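Local coordinates for protein major pollen allergen Jun a 1 (Juniperus ashei, PDB 1PXZ) that is a major cedar pollen allergen with low pectate lyase activity, cleaving galacturonan chains by elimination with calcium as cofactor, at residues A[216-230]-A[238-252]. Residues are numbered along the deposited sequence; the frame is centred on the assembly and turned at random.
Sequences TVAFNQFGPNAGQRM and VHVANNNYDPWNIYA
Phe222 and Tyr245 lie side by side as successive rungs of an aromatic stack inside the parallel beta-helix. Their planes differ by 22° and their centroids are 4.7 Å apart, an offset stack in which Phe222 CD2 sits over one face of the tyrosine ring near its rim. Phe192 and Phe268 extend the row on either side. The in-register parallel bridge sets the two residues together, and CG anti to the carbonyl carbon in both sends the rings the same way. Met230 CB lies over the rim of one face of the Phe222 ring, while Tyr245 OH donates to Met230 O at 2.8 Å; that oxygen lies in plane at the tyrosine's edge, which probably helps hold the ring's orientation. On the other face of the strands, Asn244 ND2 meets a lone pair of Gln221 OE1 at 2.9 Å, the amide planes being nearly perpendicular (86°). Farther along, Gln228 CB rests over the Tyr251 ring, 4.0 Å from its centroid, a CH-pi contact beside Arg229, the predicted active-site residue. Parallel backbone bonds such as Phe222 N to Asn244 O (2.8 Å) fix the coil spacing; Phe222 and Tyr245 stack on the inner face, while Gln221 and Asn244 bond through their side chains on the other.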
ATOM      1  N   THR A 216       8.276   2.116   2.374  1.00  6.71           N
ATOM      2  CA  THR A 216       8.697   2.670   1.086  1.00  7.64           C
ATOM      3  C   THR A 216       7.435   2.895   0.245  1.00  7.02           C
ATOM      4  O   THR A 216       6.676   1.933   0.112  1.00  6.58           O
ATOM      5  CB  THR A 216       9.664   1.752   0.315  1.00  9.35           C
ATOM      6  OG1 THR A 216      10.862   1.551   1.080  1.00  8.30           O
ATOM      7  CG2 THR A 216      10.108   2.365  -1.010  1.00 10.35           C
ATOM      8  N   VAL A 217       7.271   4.123  -0.234  1.00  4.46           N
ATOM      9  CA  VAL A 217       6.125   4.401  -1.131  1.00  8.39           C
ATOM     10  C   VAL A 217       6.703   4.785  -2.480  1.00  6.03           C
ATOM     11  O   VAL A 217       7.219   5.920  -2.553  1.00  7.74           O
ATOM     12  CB  VAL A 217       5.231   5.507  -0.558  1.00  9.54           C
ATOM     13  CG1 VAL A 217       4.103   5.858  -1.537  1.00  7.88           C
ATOM     14  CG2 VAL A 217       4.666   5.082   0.785  1.00  8.09           C
ATOM     15  N   ALA A 218       6.652   3.897  -3.478  1.00  6.72           N
ATOM     16  CA  ALA A 218       7.343   4.166  -4.732  1.00  7.69           C
ATOM     17  C   ALA A 218       6.597   3.827  -6.021  1.00 10.87           C
ATOM     18  O   ALA A 218       5.942   2.793  -6.124  1.00  6.41           O
ATOM     19  CB  ALA A 218       8.655   3.379  -4.717  1.00  7.42           C
ATOM     20  N   PHE A 219       6.749   4.680  -7.016  1.00  6.29           N
ATOM     21  CA  PHE A 219       6.247   4.484  -8.369  1.00  7.45           C
ATOM     22  C   PHE A 219       4.717   4.392  -8.418  1.00  5.31           C
ATOM     23  O   PHE A 219       4.158   3.737  -9.312  1.00  8.42           O
ATOM     24  CB  PHE A 219       6.860   3.240  -9.018  1.00  4.84           C
ATOM     25  CG  PHE A 219       8.367   3.115  -8.818  1.00  5.58           C
ATOM     26  CD1 PHE A 219       9.199   4.044  -9.411  1.00 10.75           C
ATOM     27  CD2 PHE A 219       8.895   2.080  -8.065  1.00 11.68           C
ATOM     28  CE1 PHE A 219      10.581   3.944  -9.235  1.00 14.30           C
ATOM     29  CE2 PHE A 219      10.268   1.989  -7.859  1.00 17.43           C
ATOM     30  CZ  PHE A 219      11.094   2.936  -8.440  1.00 15.17           C
ATOM     31  N   ASN A 220       4.041   5.046  -7.495  1.00  4.00           N
ATOM     32  CA  ASN A 220       2.581   5.044  -7.459  1.00 10.74           C
ATOM     33  C   ASN A 220       2.028   6.224  -8.253  1.00  9.43           C
ATOM     34  O   ASN A 220       2.693   7.259  -8.352  1.00  7.25           O
ATOM     35  CB  ASN A 220       2.043   5.115  -6.031  1.00  7.96           C
ATOM     36  CG  ASN A 220       2.553   4.012  -5.130  1.00  8.59           C
ATOM     37  OD1 ASN A 220       3.439   4.200  -4.293  1.00 11.11           O
ATOM     38  ND2 ASN A 220       1.981   2.824  -5.291  1.00  3.45           N
ATOM     39  N   GLN A 221       0.830   6.046  -8.785  1.00  5.50           N
ATOM     40  CA  GLN A 221       0.085   7.129  -9.412  1.00  6.30           C
ATOM     41  C   GLN A 221      -0.940   7.606  -8.392  1.00  8.34           C
ATOM     42  O   GLN A 221      -1.841   6.841  -8.039  1.00  7.80           O
ATOM     43  CB  GLN A 221      -0.606   6.697 -10.723  1.00  7.56           C
ATOM     44  CG  GLN A 221      -1.552   7.799 -11.229  1.00 10.62           C
ATOM     45  CD  GLN A 221      -0.774   9.037 -11.684  1.00 10.85           C
ATOM     46  OE1 GLN A 221       0.207   8.962 -12.407  1.00 12.42           O
ATOM     47  NE2 GLN A 221      -1.218  10.213 -11.271  1.00 13.33           N
ATOM     48  N   PHE A 222      -0.816   8.835  -7.896  1.00  5.11           N
ATOM     49  CA  PHE A 222      -1.761   9.358  -6.921  1.00  3.24           C
ATOM     50  C   PHE A 222      -2.767  10.265  -7.599  1.00  9.86           C
ATOM     51  O   PHE A 222      -2.462  11.430  -7.921  1.00  9.77           O
ATOM     52  CB  PHE A 222      -1.012  10.144  -5.832  1.00  6.97           C
ATOM     53  CG  PHE A 222      -0.343   9.229  -4.822  1.00  4.73           C
ATOM     54  CD1 PHE A 222      -1.086   8.466  -3.943  1.00  7.42           C
ATOM     55  CD2 PHE A 222       1.031   9.168  -4.770  1.00  7.21           C
ATOM     56  CE1 PHE A 222      -0.475   7.638  -3.008  1.00  8.63           C
ATOM     57  CE2 PHE A 222       1.668   8.324  -3.855  1.00  7.36           C
ATOM     58  CZ  PHE A 222       0.914   7.548  -2.998  1.00  9.70           C
ATOM     59  N   GLY A 223      -3.971   9.754  -7.830  1.00  4.65           N
ATOM     60  CA  GLY A 223      -4.959  10.551  -8.534  1.00  7.83           C
ATOM     61  C   GLY A 223      -5.295  10.030  -9.908  1.00  8.85           C
ATOM     62  O   GLY A 223      -4.746   9.019 -10.396  1.00  9.91           O
ATOM     63  N   PRO A 224      -6.233  10.658 -10.632  1.00 11.10           N
ATOM     64  CA  PRO A 224      -6.924  11.883 -10.255  1.00 16.66           C
ATOM     65  C   PRO A 224      -7.954  11.764  -9.135  1.00 13.46           C
ATOM     66  O   PRO A 224      -8.351  10.651  -8.792  1.00 10.10           O
ATOM     67  CB  PRO A 224      -7.738  12.248 -11.516  1.00 15.51           C
ATOM     68  CG  PRO A 224      -7.222  11.397 -12.611  1.00 16.60           C
ATOM     69  CD  PRO A 224      -6.670  10.158 -11.962  1.00 12.47           C
ATOM     70  N   ASN A 225      -8.358  12.919  -8.621  1.00  6.71           N
ATOM     71  CA  ASN A 225      -9.374  12.985  -7.592  1.00  8.17           C
ATOM     72  C   ASN A 225      -9.016  12.181  -6.351  1.00 11.97           C
ATOM     73  O   ASN A 225      -9.889  11.578  -5.706  1.00 10.88           O
ATOM     74  CB  ASN A 225     -10.710  12.450  -8.143  1.00 15.07           C
ATOM     75  CG  ASN A 225     -11.130  13.192  -9.401  1.00 24.77           C
ATOM     76  OD1 ASN A 225     -11.509  12.589 -10.415  1.00 29.07           O
ATOM     77  ND2 ASN A 225     -11.044  14.515  -9.304  1.00 15.35           N
ATOM     78  N   ALA A 226      -7.730  12.204  -6.005  1.00  8.65           N
ATOM     79  CA  ALA A 226      -7.325  11.722  -4.682  1.00  7.46           C
ATOM     80  C   ALA A 226      -7.256  12.911  -3.740  1.00 12.99           C
ATOM     81  O   ALA A 226      -6.709  13.955  -4.118  1.00 20.37           O
ATOM     82  CB  ALA A 226      -6.031  10.955  -4.835  1.00 14.78           C
ATOM     83  N   GLY A 227      -7.827  12.810  -2.546  1.00 11.00           N
ATOM     84  CA  GLY A 227      -8.026  13.959  -1.676  1.00 10.31           C
ATOM     85  C   GLY A 227      -6.798  14.340  -0.882  1.00 14.94           C
ATOM     86  O   GLY A 227      -6.329  15.478  -0.983  1.00 13.49           O
ATOM     87  N   GLN A 228      -6.286  13.423  -0.059  1.00  9.37           N
ATOM     88  CA  GLN A 228      -5.130  13.766   0.781  1.00 10.70           C
ATOM     89  C   GLN A 228      -4.554  12.519   1.433  1.00 12.66           C
ATOM     90  O   GLN A 228      -5.008  11.399   1.113  1.00 13.32           O
ATOM     91  CB  GLN A 228      -5.591  14.793   1.813  1.00 15.48           C
ATOM     92  CG  GLN A 228      -6.543  14.223   2.851  1.00 17.09           C
ATOM     93  CD  GLN A 228      -8.002  14.509   2.585  1.00 23.76           C
ATOM     94  OE1 GLN A 228      -8.893  14.101   3.332  1.00 40.51           O
ATOM     95  NE2 GLN A 228      -8.322  15.231   1.523  1.00 16.91           N
ATOM     96  N   ARG A 229      -3.572  12.633   2.317  1.00 11.05           N
ATOM     97  CA  ARG A 229      -2.932  11.503   2.981  1.00 10.26           C
ATOM     98  C   ARG A 229      -2.186  10.605   2.008  1.00 13.17           C
ATOM     99  O   ARG A 229      -2.484   9.412   1.838  1.00 10.33           O
ATOM    100  CB  ARG A 229      -3.955  10.645   3.718  1.00 11.05           C
ATOM    101  CG  ARG A 229      -4.715  11.417   4.799  1.00 12.98           C
ATOM    102  CD  ARG A 229      -5.582  10.444   5.590  1.00 16.35           C
ATOM    103  NE  ARG A 229      -6.247  11.108   6.712  1.00 20.41           N
ATOM    104  CZ  ARG A 229      -6.943  10.434   7.623  1.00 27.70           C
ATOM    105  NH1 ARG A 229      -7.039   9.114   7.506  1.00 20.89           N
ATOM    106  NH2 ARG A 229      -7.511  11.101   8.611  1.00 30.37           N
ATOM    107  N   MET A 230      -1.175  11.156   1.343  1.00  5.93           N
ATOM    108  CA  MET A 230      -0.492  10.383   0.306  1.00  7.89           C
ATOM    109  C   MET A 230       1.020  10.407   0.447  1.00 10.67           C
ATOM    110  O   MET A 230       1.732  10.813  -0.474  1.00  9.36           O
ATOM    111  CB  MET A 230      -0.879  10.913  -1.093  1.00  9.80           C
ATOM    112  CG  MET A 230      -2.383  10.688  -1.339  1.00 10.12           C
ATOM    113  SD  MET A 230      -2.867  11.376  -2.930  1.00 13.71           S
ATOM    114  CE  MET A 230      -3.503  12.976  -2.441  1.00 11.10           C
ATOM    115  N   VAL A 238       9.227   7.291   6.380  1.00 10.44           N
ATOM    116  CA  VAL A 238       8.648   6.915   5.092  1.00  8.05           C
ATOM    117  C   VAL A 238       9.494   7.492   3.959  1.00  7.87           C
ATOM    118  O   VAL A 238       9.710   8.705   3.951  1.00 10.89           O
ATOM    119  CB  VAL A 238       7.208   7.420   4.890  1.00 14.60           C
ATOM    120  CG1 VAL A 238       6.629   6.729   3.651  1.00  4.46           C
ATOM    121  CG2 VAL A 238       6.337   7.177   6.099  1.00 24.18           C
ATOM    122  N   HIS A 239       9.925   6.645   3.047  1.00  6.57           N
ATOM    123  CA  HIS A 239      10.608   7.070   1.834  1.00 12.19           C
ATOM    124  C   HIS A 239       9.593   7.176   0.693  1.00 10.56           C
ATOM    125  O   HIS A 239       9.033   6.159   0.281  1.00  9.33           O
ATOM    126  CB  HIS A 239      11.747   6.106   1.493  1.00  7.40           C
ATOM    127  CG  HIS A 239      12.591   6.505   0.331  1.00  8.68           C
ATOM    128  ND1 HIS A 239      13.152   5.614  -0.545  1.00  8.01           N
ATOM    129  CD2 HIS A 239      12.952   7.760  -0.079  1.00  7.10           C
ATOM    130  CE1 HIS A 239      13.837   6.271  -1.471  1.00 12.69           C
ATOM    131  NE2 HIS A 239      13.737   7.577  -1.208  1.00  8.73           N
ATOM    132  N   VAL A 240       9.350   8.380   0.215  1.00  6.43           N
ATOM    133  CA  VAL A 240       8.360   8.615  -0.850  1.00  5.63           C
ATOM    134  C   VAL A 240       9.092   8.909  -2.146  1.00 12.05           C
ATOM    135  O   VAL A 240       9.586  10.027  -2.308  1.00 11.58           O
ATOM    136  CB  VAL A 240       7.407   9.758  -0.477  1.00  5.82           C
ATOM    137  CG1 VAL A 240       6.309   9.947  -1.531  1.00 10.37           C
ATOM    138  CG2 VAL A 240       6.729   9.509   0.868  1.00  6.83           C
ATOM    139  N   ALA A 241       9.191   7.929  -3.060  1.00  6.22           N
ATOM    140  CA  ALA A 241      10.103   8.062  -4.187  1.00  5.97           C
ATOM    141  C   ALA A 241       9.504   7.820  -5.564  1.00  9.51           C
ATOM    142  O   ALA A 241       8.859   6.784  -5.763  1.00  8.79           O
ATOM    143  CB  ALA A 241      11.238   7.039  -3.996  1.00  8.68           C
ATOM    144  N   ASN A 242       9.718   8.698  -6.533  1.00  7.43           N
ATOM    145  CA  ASN A 242       9.301   8.522  -7.920  1.00  5.64           C
ATOM    146  C   ASN A 242       7.812   8.169  -8.048  1.00  9.07           C
ATOM    147  O   ASN A 242       7.419   7.288  -8.819  1.00  8.89           O
ATOM    148  CB  ASN A 242      10.158   7.460  -8.588  1.00  7.83           C
ATOM    149  CG  ASN A 242      11.477   8.045  -9.065  1.00 16.22           C
ATOM    150  OD1 ASN A 242      11.678   9.257  -9.212  1.00 15.52           O
ATOM    151  ND2 ASN A 242      12.385   7.133  -9.322  1.00  6.48           N
ATOM    152  N   ASN A 243       6.997   8.903  -7.284  1.00  7.68           N
ATOM    153  CA  ASN A 243       5.548   8.811  -7.468  1.00  8.77           C
ATOM    154  C   ASN A 243       5.037   9.992  -8.290  1.00 12.22           C
ATOM    155  O   ASN A 243       5.703  11.023  -8.318  1.00 10.20           O
ATOM    156  CB  ASN A 243       4.836   8.822  -6.122  1.00  9.29           C
ATOM    157  CG  ASN A 243       5.393   7.846  -5.104  1.00 13.70           C
ATOM    158  OD1 ASN A 243       6.232   8.152  -4.250  1.00 11.75           O
ATOM    159  ND2 ASN A 243       4.871   6.630  -5.202  1.00  4.50           N
ATOM    160  N   ASN A 244       3.876   9.865  -8.919  1.00  4.83           N
ATOM    161  CA  ASN A 244       3.301  10.933  -9.749  1.00  4.94           C
ATOM    162  C   ASN A 244       2.018  11.448  -9.135  1.00  9.04           C
ATOM    163  O   ASN A 244       1.100  10.659  -8.856  1.00 11.38           O
ATOM    164  CB  ASN A 244       3.061  10.367 -11.151  1.00  7.49           C
ATOM    165  CG  ASN A 244       2.839  11.407 -12.221  1.00 13.44           C
ATOM    166  OD1 ASN A 244       3.384  12.511 -12.157  1.00 15.42           O
ATOM    167  ND2 ASN A 244       2.038  11.093 -13.234  1.00 14.56           N
ATOM    168  N   TYR A 245       1.889  12.751  -8.880  1.00  4.47           N
ATOM    169  CA  TYR A 245       0.729  13.273  -8.188  1.00  4.99           C
ATOM    170  C   TYR A 245      -0.086  14.206  -9.100  1.00 11.55           C
ATOM    171  O   TYR A 245       0.447  15.215  -9.556  1.00  9.66           O
ATOM    172  CB  TYR A 245       1.099  14.058  -6.924  1.00  9.06           C
ATOM    173  CG  TYR A 245       1.698  13.296  -5.767  1.00  5.88           C
ATOM    174  CD1 TYR A 245       3.046  12.903  -5.856  1.00  7.62           C
ATOM    175  CD2 TYR A 245       0.986  12.974  -4.625  1.00  5.85           C
ATOM    176  CE1 TYR A 245       3.621  12.207  -4.810  1.00  5.16           C
ATOM    177  CE2 TYR A 245       1.556  12.279  -3.560  1.00  6.02           C
ATOM    178  CZ  TYR A 245       2.886  11.905  -3.689  1.00  9.94           C
ATOM    179  OH  TYR A 245       3.498  11.204  -2.666  1.00  7.89           O
ATOM    180  N   ASP A 246      -1.347  13.867  -9.320  1.00  8.07           N
ATOM    181  CA  ASP A 246      -2.367  14.755  -9.851  1.00  8.32           C
ATOM    182  C   ASP A 246      -2.801  15.747  -8.778  1.00  8.32           C
ATOM    183  O   ASP A 246      -2.472  15.552  -7.620  1.00  8.95           O
ATOM    184  CB  ASP A 246      -3.616  13.972 -10.294  1.00  5.82           C
ATOM    185  CG  ASP A 246      -3.366  13.148 -11.536  1.00 10.12           C
ATOM    186  OD1 ASP A 246      -2.820  13.706 -12.526  1.00 11.85           O
ATOM    187  OD2 ASP A 246      -3.714  11.938 -11.557  1.00 13.71           O
ATOM    188  N   PRO A 247      -3.514  16.815  -9.122  1.00  9.00           N
ATOM    189  CA  PRO A 247      -4.020  17.736  -8.107  1.00 10.80           C
ATOM    190  C   PRO A 247      -4.816  17.046  -7.002  1.00 16.03           C
ATOM    191  O   PRO A 247      -5.781  16.348  -7.303  1.00 11.62           O
ATOM    192  CB  PRO A 247      -4.926  18.683  -8.923  1.00 14.52           C
ATOM    193  CG  PRO A 247      -4.301  18.679 -10.290  1.00 13.71           C
ATOM    194  CD  PRO A 247      -3.810  17.256 -10.501  1.00  9.66           C
ATOM    195  N   TRP A 248      -4.388  17.283  -5.767  1.00 11.23           N
ATOM    196  CA  TRP A 248      -4.952  16.831  -4.513  1.00  9.54           C
ATOM    197  C   TRP A 248      -6.088  17.768  -4.105  1.00 11.82           C
ATOM    198  O   TRP A 248      -6.314  18.740  -4.842  1.00 15.33           O
ATOM    199  CB  TRP A 248      -3.910  16.809  -3.387  1.00 10.52           C
ATOM    200  CG  TRP A 248      -3.060  18.057  -3.312  1.00 10.89           C
ATOM    201  CD1 TRP A 248      -3.287  19.179  -2.580  1.00 12.02           C
ATOM    202  CD2 TRP A 248      -1.834  18.277  -4.020  1.00  7.94           C
ATOM    203  NE1 TRP A 248      -2.278  20.115  -2.775  1.00  7.60           N
ATOM    204  CE2 TRP A 248      -1.380  19.565  -3.658  1.00  8.97           C
ATOM    205  CE3 TRP A 248      -1.087  17.508  -4.917  1.00 10.01           C
ATOM    206  CZ2 TRP A 248      -0.201  20.102  -4.172  1.00  7.11           C
ATOM    207  CZ3 TRP A 248       0.095  18.042  -5.431  1.00 12.36           C
ATOM    208  CH2 TRP A 248       0.508  19.326  -5.045  1.00 10.53           C
ATOM    209  N   ASN A 249      -6.721  17.523  -2.972  1.00 11.46           N
ATOM    210  CA  ASN A 249      -7.828  18.356  -2.507  1.00  8.80           C
ATOM    211  C   ASN A 249      -7.440  19.214  -1.312  1.00 25.30           C
ATOM    212  O   ASN A 249      -7.933  20.344  -1.247  1.00 33.96           O
ATOM    213  CB  ASN A 249      -9.037  17.521  -2.071  1.00 15.64           C
ATOM    214  CG  ASN A 249     -10.287  18.344  -1.823  1.00 34.72           C
ATOM    215  OD1 ASN A 249     -10.980  18.213  -0.807  1.00 32.13           O
ATOM    216  ND2 ASN A 249     -10.613  19.224  -2.767  1.00 36.89           N
ATOM    217  N   ILE A 250      -6.627  18.661  -0.405  1.00 16.16           N
ATOM    218  CA  ILE A 250      -6.242  19.402   0.792  1.00 15.89           C
ATOM    219  C   ILE A 250      -4.726  19.581   0.832  1.00 20.82           C
ATOM    220  O   ILE A 250      -4.223  20.710   0.855  1.00 13.08           O
ATOM    221  CB  ILE A 250      -6.736  18.713   2.073  1.00 18.53           C
ATOM    222  CG1 ILE A 250      -8.260  18.501   2.089  1.00 22.10           C
ATOM    223  CG2 ILE A 250      -6.284  19.476   3.307  1.00 20.06           C
ATOM    224  CD1 ILE A 250      -8.716  17.670   3.274  1.00 36.71           C
ATOM    225  N   TYR A 251      -4.017  18.460   0.830  1.00 12.27           N
ATOM    226  CA  TYR A 251      -2.576  18.414   0.704  1.00 11.57           C
ATOM    227  C   TYR A 251      -2.175  17.064   0.110  1.00 12.51           C
ATOM    228  O   TYR A 251      -3.036  16.191  -0.001  1.00 12.41           O
ATOM    229  CB  TYR A 251      -1.868  18.545   2.059  1.00  7.67           C
ATOM    230  CG  TYR A 251      -2.221  17.429   3.022  1.00 11.31           C
ATOM    231  CD1 TYR A 251      -3.393  17.511   3.763  1.00 16.34           C
ATOM    232  CD2 TYR A 251      -1.424  16.296   3.201  1.00  8.52           C
ATOM    233  CE1 TYR A 251      -3.761  16.510   4.654  1.00 13.53           C
ATOM    234  CE2 TYR A 251      -1.779  15.292   4.079  1.00 11.95           C
ATOM    235  CZ  TYR A 251      -2.948  15.411   4.803  1.00 14.40           C
ATOM    236  OH  TYR A 251      -3.286  14.405   5.683  1.00 16.76           O
ATOM    237  N   ALA A 252      -0.872  16.915  -0.144  1.00 10.54           N
ATOM    238  CA  ALA A 252      -0.422  15.618  -0.651  1.00 11.04           C
ATOM    239  C   ALA A 252       0.258  14.776   0.416  1.00 16.34           C
ATOM    240  O   ALA A 252      -0.107  13.619   0.607  1.00 12.92           O
ATOM    241  CB  ALA A 252       0.527  15.769  -1.830  1.00 13.32           C
TER
HETATM  242  O   HOH W   1      -2.903  13.522  -5.877  1.00 10.37           O
HETATM  243  O   HOH W   2      -7.055  15.329  -9.516  1.00 15.88           O
HETATM  244  O   HOH W   3      -5.527  13.577  -7.065  1.00 10.83           O
HETATM  245  O   HOH W   4      -8.145  15.608  -5.917  1.00 17.08           O
HETATM  246  O   HOH W   5      -5.535  14.452   7.301  1.00 30.70           O